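Long-range contact in 2-oxoglutarate carboxylase small subunit (Hydrogenobacter thermophilus, PDB 7KCT), which is a biotin carboxylase-type subunit that binds ADP and magnesium through an ATP-grasp fold: residues I159-G170 against F200-Y210. Sequence-based numbering, arbitrary orientation.
Sequences IGYPVLLKASAG and FGRGDLLLEKY. With ADP (adenosine-5'-diphosphate), chain C.
Lys-166 and Glu-208 meet over the antiparallel sheet of the ATP-grasp domain, where strands 163-167 and 205-209 (153° between their N-to-C directions) form part of the ADP pocket. Four backbone bonds, paired at Leu-164/Glu-208 and Lys-166/Leu-206, define the register; Leu-164 N to Glu-208 O is 2.7 Å. On the nucleotide face, Lys-166 NZ forms a salt bridge with Glu-208 OE2, met from above the carboxylate plane, and donates hydrogen bonds to ADP N7 and O2A, the chain bent at chi3 (73°). Glu-208 OE2 also accepts from ADP N6 at 2.7 Å, while Glu-208 OE1 forms a salt bridge with Lys-128; this shared grip probably fixes the carboxylate. Over one adenine face, Leu-164 CD2 lies 3.3 Å from ADP C5. On the other sheet face, Leu-207 CD2 packs 3.6 Å from Val-163 CB.

Backbone pairing ends with Ser-168 N to Asp-204 O (2.9 Å, 173°). Beyond it, partly exposed side chains meet the type I turn 167-170: Gly-170 CA sits 3.9 Å from the Phe-200 ring centroid, and Ala-169 CB covers the Arg-202 guanidinium, whose NH1 makes salt bridges to Asp-204 and Asp-123 beside bound bicarbonate. At the opposite, partly exposed end, Lys-209 NZ donates to both Gly-160 O and Pro-162 O at 2.8 Å; Pro-162 O additionally accepts from Tyr-210 N.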
ATOM      1  N   ILE A 159      44.780  19.450  -1.460  1.00 49.29           N
ATOM      2  CA  ILE A 159      43.475  19.330  -0.856  1.00 50.21           C
ATOM      3  C   ILE A 159      43.570  18.903   0.595  1.00 44.72           C
ATOM      4  O   ILE A 159      42.843  19.354   1.440  1.00 44.39           O
ATOM      5  CB  ILE A 159      42.662  18.231  -1.546  1.00 30.00           C
ATOM      6  CG1 ILE A 159      42.432  18.541  -3.010  1.00 30.00           C
ATOM      7  CG2 ILE A 159      41.346  18.042  -0.833  1.00 30.00           C
ATOM      8  CD1 ILE A 159      41.734  19.846  -3.283  1.00 30.00           C
ATOM      9  N   GLY A 160      44.497  18.011   0.837  1.00 42.84           N
ATOM     10  CA  GLY A 160      44.707  17.452   2.142  1.00 50.78           C
ATOM     11  C   GLY A 160      44.090  16.061   2.305  1.00 46.21           C
ATOM     12  O   GLY A 160      42.936  15.880   2.002  1.00 42.61           O
ATOM     13  N   TYR A 161      44.838  15.089   2.791  1.00 43.22           N
ATOM     14  CA  TYR A 161      44.283  13.771   3.078  1.00 42.16           C
ATOM     15  C   TYR A 161      43.333  13.841   4.277  1.00 44.82           C
ATOM     16  O   TYR A 161      43.461  14.722   5.148  1.00 40.95           O
ATOM     17  CB  TYR A 161      45.388  12.756   3.341  1.00 41.24           C
ATOM     18  CG  TYR A 161      46.221  12.424   2.121  1.00 41.52           C
ATOM     19  CD1 TYR A 161      47.241  13.279   1.706  1.00 49.39           C
ATOM     20  CD2 TYR A 161      45.991  11.282   1.373  1.00 44.25           C
ATOM     21  CE1 TYR A 161      48.024  12.983   0.582  1.00 46.37           C
ATOM     22  CE2 TYR A 161      46.754  10.992   0.241  1.00 47.89           C
ATOM     23  CZ  TYR A 161      47.771  11.847  -0.136  1.00 46.75           C
ATOM     24  OH  TYR A 161      48.514  11.563  -1.244  1.00 40.54           O
ATOM     25  N   PRO A 162      42.338  12.939   4.340  1.00 40.50           N
ATOM     26  CA  PRO A 162      42.068  11.893   3.336  1.00 42.44           C
ATOM     27  C   PRO A 162      41.393  12.416   2.055  1.00 34.42           C
ATOM     28  O   PRO A 162      40.757  13.453   2.108  1.00 35.27           O
ATOM     29  CB  PRO A 162      41.142  10.929   4.080  1.00 35.99           C
ATOM     30  CG  PRO A 162      40.397  11.803   5.065  1.00 39.37           C
ATOM     31  CD  PRO A 162      41.428  12.854   5.501  1.00 38.11           C
ATOM     32  N   VAL A 163      41.568  11.715   0.938  1.00 36.21           N
ATOM     33  CA  VAL A 163      40.925  12.059  -0.325  1.00 39.46           C
ATOM     34  C   VAL A 163      40.290  10.796  -0.894  1.00 43.60           C
ATOM     35  O   VAL A 163      40.557   9.678  -0.442  1.00 41.16           O
ATOM     36  CB  VAL A 163      41.900  12.654  -1.365  1.00 35.59           C
ATOM     37  CG1 VAL A 163      42.592  13.873  -0.821  1.00 44.51           C
ATOM     38  CG2 VAL A 163      42.908  11.610  -1.835  1.00 39.15           C
ATOM     39  N   LEU A 164      39.469  10.998  -1.924  1.00 36.17           N
ATOM     40  CA  LEU A 164      38.707   9.946  -2.589  1.00 37.10           C
ATOM     41  C   LEU A 164      38.964  10.012  -4.092  1.00 43.19           C
ATOM     42  O   LEU A 164      38.794  11.069  -4.706  1.00 39.13           O
ATOM     43  CB  LEU A 164      37.218  10.127  -2.317  1.00 43.35           C
ATOM     44  CG  LEU A 164      36.252   8.997  -2.620  1.00 45.55           C
ATOM     45  CD1 LEU A 164      36.601   7.815  -1.758  1.00 48.34           C
ATOM     46  CD2 LEU A 164      34.911   9.485  -2.300  1.00 39.13           C
ATOM     47  N   LEU A 165      39.393   8.901  -4.681  1.00 35.85           N
ATOM     48  CA  LEU A 165      39.365   8.756  -6.124  1.00 38.68           C
ATOM     49  C   LEU A 165      37.990   8.241  -6.582  1.00 47.45           C
ATOM     50  O   LEU A 165      37.361   7.406  -5.918  1.00 37.65           O
ATOM     51  CB  LEU A 165      40.472   7.813  -6.565  1.00 35.52           C
ATOM     52  CG  LEU A 165      41.900   8.177  -6.205  1.00 43.48           C
ATOM     53  CD1 LEU A 165      42.772   6.981  -6.520  1.00 47.89           C
ATOM     54  CD2 LEU A 165      42.298   9.413  -7.004  1.00 48.95           C
ATOM     55  N   LYS A 166      37.510   8.773  -7.704  1.00 44.11           N
ATOM     56  CA  LYS A 166      36.231   8.359  -8.279  1.00 40.49           C
ATOM     57  C   LYS A 166      36.351   8.274  -9.796  1.00 50.05           C
ATOM     58  O   LYS A 166      36.993   9.128 -10.422  1.00 42.23           O
ATOM     59  CB  LYS A 166      35.128   9.341  -7.927  1.00 36.64           C
ATOM     60  CG  LYS A 166      35.045   9.633  -6.449  1.00 45.32           C
ATOM     61  CD  LYS A 166      34.093  10.760  -6.064  1.00 38.85           C
ATOM     62  CE  LYS A 166      32.646  10.382  -6.196  1.00 41.48           C
ATOM     63  NZ  LYS A 166      31.717  11.357  -5.539  1.00 32.30           N
ATOM     64  N   ALA A 167      35.703   7.260 -10.385  1.00 39.20           N
ATOM     65  CA  ALA A 167      35.544   7.193 -11.830  1.00 45.06           C
ATOM     66  C   ALA A 167      34.633   8.322 -12.284  1.00 39.49           C
ATOM     67  O   ALA A 167      33.502   8.432 -11.805  1.00 37.15           O
ATOM     68  CB  ALA A 167      34.965   5.835 -12.224  1.00 55.79           C
ATOM     69  N   SER A 168      35.110   9.162 -13.219  1.00 41.03           N
ATOM     70  CA  SER A 168      34.266  10.266 -13.664  1.00 40.94           C
ATOM     71  C   SER A 168      33.091   9.761 -14.500  1.00 40.42           C
ATOM     72  O   SER A 168      32.057  10.431 -14.596  1.00 31.58           O
ATOM     73  CB  SER A 168      35.074  11.305 -14.449  1.00 47.08           C
ATOM     74  OG  SER A 168      34.394  12.556 -14.400  1.00 46.59           O
ATOM     75  N   ALA A 169      33.254   8.606 -15.145  1.00 43.55           N
ATOM     76  CA  ALA A 169      32.190   7.937 -15.894  1.00 48.78           C
ATOM     77  C   ALA A 169      31.386   6.948 -15.050  1.00 54.18           C
ATOM     78  O   ALA A 169      30.911   5.927 -15.573  1.00 60.40           O
ATOM     79  CB  ALA A 169      32.783   7.230 -17.118  1.00 49.68           C
ATOM     80  N   GLY A 170      31.198   7.249 -13.754  1.00 55.11           N
ATOM     81  CA  GLY A 170      30.811   6.256 -12.776  1.00 56.39           C
ATOM     82  C   GLY A 170      29.312   6.165 -12.518  1.00 63.02           C
ATOM     83  O   GLY A 170      28.537   7.063 -12.853  1.00 66.05           O
ATOM     84  N   PHE A 200      33.207   0.868 -17.255  1.00 61.00           N
ATOM     85  CA  PHE A 200      32.462   1.959 -17.870  1.00 64.90           C
ATOM     86  C   PHE A 200      32.978   2.320 -19.260  1.00 62.96           C
ATOM     87  O   PHE A 200      32.370   3.173 -19.922  1.00 59.90           O
ATOM     88  CB  PHE A 200      32.484   3.223 -16.978  1.00 62.59           C
ATOM     89  CG  PHE A 200      32.053   2.991 -15.544  1.00 61.40           C
ATOM     90  CD1 PHE A 200      30.731   2.696 -15.232  1.00 66.48           C
ATOM     91  CD2 PHE A 200      32.971   3.084 -14.506  1.00 66.25           C
ATOM     92  CE1 PHE A 200      30.328   2.486 -13.909  1.00 61.24           C
ATOM     93  CE2 PHE A 200      32.574   2.881 -13.180  1.00 64.36           C
ATOM     94  CZ  PHE A 200      31.247   2.582 -12.887  1.00 63.71           C
ATOM     95  N   GLY A 201      34.043   1.665 -19.736  1.00 63.02           N
ATOM     96  CA  GLY A 201      34.664   1.983 -21.002  1.00 58.54           C
ATOM     97  C   GLY A 201      35.734   3.059 -20.949  1.00 69.38           C
ATOM     98  O   GLY A 201      36.473   3.234 -21.935  1.00 67.84           O
ATOM     99  N   ARG A 202      35.847   3.778 -19.834  1.00 65.86           N
ATOM    100  CA  ARG A 202      36.700   4.953 -19.724  1.00 57.98           C
ATOM    101  C   ARG A 202      37.289   4.980 -18.323  1.00 57.46           C
ATOM    102  O   ARG A 202      36.545   4.940 -17.340  1.00 59.19           O
ATOM    103  CB  ARG A 202      35.888   6.214 -20.025  1.00 54.78           C
ATOM    104  CG  ARG A 202      36.639   7.518 -19.843  1.00 63.21           C
ATOM    105  CD  ARG A 202      35.948   8.665 -20.581  1.00 55.30           C
ATOM    106  NE  ARG A 202      34.633   8.992 -20.040  1.00 50.88           N
ATOM    107  CZ  ARG A 202      34.395   9.973 -19.172  1.00 58.97           C
ATOM    108  NH1 ARG A 202      35.393  10.733 -18.715  1.00 58.40           N
ATOM    109  NH2 ARG A 202      33.156  10.195 -18.752  1.00 53.75           N
ATOM    110  N   GLY A 203      38.614   5.039 -18.232  1.00 60.37           N
ATOM    111  CA  GLY A 203      39.312   4.923 -16.970  1.00 60.07           C
ATOM    112  C   GLY A 203      39.531   6.214 -16.213  1.00 63.79           C
ATOM    113  O   GLY A 203      40.171   6.193 -15.157  1.00 64.44           O
ATOM    114  N   ASP A 204      38.981   7.327 -16.685  1.00 61.54           N
ATOM    115  CA  ASP A 204      39.331   8.637 -16.146  1.00 58.03           C
ATOM    116  C   ASP A 204      38.838   8.824 -14.717  1.00 54.31           C
ATOM    117  O   ASP A 204      37.659   8.601 -14.421  1.00 47.55           O
ATOM    118  CB  ASP A 204      38.731   9.739 -17.013  1.00 59.36           C
ATOM    119  CG  ASP A 204      39.098   9.605 -18.474  1.00 63.57           C
ATOM    120  OD1 ASP A 204      40.126   8.964 -18.785  1.00 68.84           O
ATOM    121  OD2 ASP A 204      38.343  10.126 -19.314  1.00 61.35           O
ATOM    122  N   LEU A 205      39.724   9.317 -13.852  1.00 45.45           N
ATOM    123  CA  LEU A 205      39.418   9.506 -12.443  1.00 51.94           C
ATOM    124  C   LEU A 205      39.430  10.992 -12.101  1.00 48.71           C
ATOM    125  O   LEU A 205      40.114  11.787 -12.747  1.00 45.26           O
ATOM    126  CB  LEU A 205      40.429   8.762 -11.562  1.00 53.60           C
ATOM    127  CG  LEU A 205      40.661   7.285 -11.911  1.00 52.68           C
ATOM    128  CD1 LEU A 205      41.820   6.717 -11.115  1.00 54.10           C
ATOM    129  CD2 LEU A 205      39.437   6.489 -11.678  1.00 49.89           C
ATOM    130  N   LEU A 206      38.614  11.363 -11.122  1.00 41.99           N
ATOM    131  CA  LEU A 206      38.743  12.625 -10.421  1.00 44.03           C
ATOM    132  C   LEU A 206      39.122  12.341  -8.968  1.00 44.05           C
ATOM    133  O   LEU A 206      38.996  11.217  -8.460  1.00 35.69           O
ATOM    134  CB  LEU A 206      37.453  13.447 -10.514  1.00 39.17           C
ATOM    135  CG  LEU A 206      36.162  12.970  -9.847  1.00 44.56           C
ATOM    136  CD1 LEU A 206      36.243  13.216  -8.340  1.00 47.81           C
ATOM    137  CD2 LEU A 206      34.970  13.677 -10.415  1.00 40.84           C
ATOM    138  N   LEU A 207      39.537  13.395  -8.288  1.00 41.53           N
ATOM    139  CA  LEU A 207      39.946  13.321  -6.897  1.00 36.28           C
ATOM    140  C   LEU A 207      39.162  14.364  -6.139  1.00 38.81           C
ATOM    141  O   LEU A 207      39.050  15.499  -6.608  1.00 44.68           O
ATOM    142  CB  LEU A 207      41.450  13.570  -6.768  1.00 43.53           C
ATOM    143  CG  LEU A 207      42.118  13.399  -5.404  1.00 46.52           C
ATOM    144  CD1 LEU A 207      43.647  13.339  -5.591  1.00 46.82           C
ATOM    145  CD2 LEU A 207      41.756  14.515  -4.500  1.00 43.67           C
ATOM    146  N   GLU A 208      38.605  13.992  -4.984  1.00 27.43           N
ATOM    147  CA  GLU A 208      38.015  14.986  -4.119  1.00 37.70           C
ATOM    148  C   GLU A 208      38.320  14.697  -2.652  1.00 34.37           C
ATOM    149  O   GLU A 208      38.802  13.635  -2.289  1.00 37.50           O
ATOM    150  CB  GLU A 208      36.494  15.111  -4.355  1.00 43.51           C
ATOM    151  CG  GLU A 208      35.672  13.849  -4.280  1.00 43.18           C
ATOM    152  CD  GLU A 208      34.184  14.104  -4.636  1.00 49.22           C
ATOM    153  OE1 GLU A 208      33.909  14.857  -5.602  1.00 48.14           O
ATOM    154  OE2 GLU A 208      33.284  13.537  -3.979  1.00 44.66           O
ATOM    155  N   LYS A 209      38.089  15.711  -1.834  1.00 36.37           N
ATOM    156  CA  LYS A 209      38.273  15.595  -0.400  1.00 39.13           C
ATOM    157  C   LYS A 209      37.382  14.477   0.103  1.00 41.53           C
ATOM    158  O   LYS A 209      36.187  14.435  -0.208  1.00 34.34           O
ATOM    159  CB  LYS A 209      37.902  16.908   0.271  1.00 34.52           C
ATOM    160  CG  LYS A 209      37.996  16.912   1.779  1.00 41.86           C
ATOM    161  CD  LYS A 209      39.426  16.752   2.228  1.00 43.24           C
ATOM    162  CE  LYS A 209      39.496  16.106   3.601  1.00 51.71           C
ATOM    163  NZ  LYS A 209      40.850  15.577   3.862  1.00 49.34           N
ATOM    164  N   TYR A 210      37.962  13.542   0.836  1.00 36.83           N
ATOM    165  CA  TYR A 210      37.118  12.563   1.502  1.00 36.89           C
ATOM    166  C   TYR A 210      36.478  13.197   2.728  1.00 36.80           C
ATOM    167  O   TYR A 210      37.182  13.583   3.675  1.00 41.73           O
ATOM    168  CB  TYR A 210      37.891  11.329   1.912  1.00 34.64           C
ATOM    169  CG  TYR A 210      36.963  10.356   2.599  1.00 39.50           C
ATOM    170  CD1 TYR A 210      36.000   9.639   1.866  1.00 40.55           C
ATOM    171  CD2 TYR A 210      37.001  10.183   3.979  1.00 40.98           C
ATOM    172  CE1 TYR A 210      35.126   8.729   2.496  1.00 40.47           C
ATOM    173  CE2 TYR A 210      36.141   9.274   4.619  1.00 44.59           C
ATOM    174  CZ  TYR A 210      35.207   8.554   3.874  1.00 46.66           C
ATOM    175  OH  TYR A 210      34.377   7.689   4.553  1.00 43.89           O
TER
HETATM  176  PB  ADP C 501      27.895   6.499  -7.846  1.00 42.35           P
HETATM  177  O1B ADP C 501      28.484   5.139  -7.991  1.00 48.07           O
HETATM  178  O2B ADP C 501      26.690   6.872  -7.022  1.00 36.11           O
HETATM  179  O3B ADP C 501      28.009   7.368  -9.084  1.00 55.96           O
HETATM  180  PA  ADP C 501      28.624   8.662  -6.206  1.00 40.42           P
HETATM  181  O1A ADP C 501      27.249   9.127  -5.883  1.00 34.39           O
HETATM  182  O2A ADP C 501      29.689   9.728  -6.410  1.00 45.82           O
HETATM  183  O3A ADP C 501      29.186   7.371  -6.891  1.00 43.42           O
HETATM  184  O5' ADP C 501      29.118   8.341  -4.424  1.00 42.27           O
HETATM  185  C5' ADP C 501      29.002   6.928  -4.021  1.00 44.81           C
HETATM  186  C4' ADP C 501      28.859   6.997  -2.552  1.00 37.70           C
HETATM  187  O4' ADP C 501      30.221   7.156  -2.093  1.00 37.83           O
HETATM  188  C3' ADP C 501      28.084   8.176  -2.098  1.00 41.56           C
HETATM  189  O3' ADP C 501      26.727   7.809  -1.819  1.00 43.70           O
HETATM  190  C2' ADP C 501      28.771   8.385  -0.751  1.00 40.95           C
HETATM  191  O2' ADP C 501      28.411   7.333   0.225  1.00 40.73           O
HETATM  192  C1' ADP C 501      30.221   8.115  -1.039  1.00 36.34           C
HETATM  193  N9  ADP C 501      30.936   9.351  -1.441  1.00 38.19           N
HETATM  194  C8  ADP C 501      30.990   9.985  -2.690  1.00 33.33           C
HETATM  195  N7  ADP C 501      31.786  11.085  -2.648  1.00 38.58           N
HETATM  196  C5  ADP C 501      32.220  11.168  -1.324  1.00 41.28           C
HETATM  197  C6  ADP C 501      33.064  12.087  -0.648  1.00 40.53           C
HETATM  198  N6  ADP C 501      33.595  13.142  -1.322  1.00 34.82           N
HETATM  199  N1  ADP C 501      33.317  11.963   0.680  1.00 32.15           N
HETATM  200  C2  ADP C 501      32.754  10.875   1.260  1.00 38.26           C
HETATM  201  N3  ADP C 501      31.953   9.923   0.752  1.00 33.62           N
HETATM  202  C4  ADP C 501      31.704  10.101  -0.570  1.00 37.64           C
HETATM  203  O   HOH W   1      31.854  13.504  -7.109  1.00 40.81           O
HETATM  204  O   HOH W   2      35.911   6.957 -15.343  1.00 51.58           O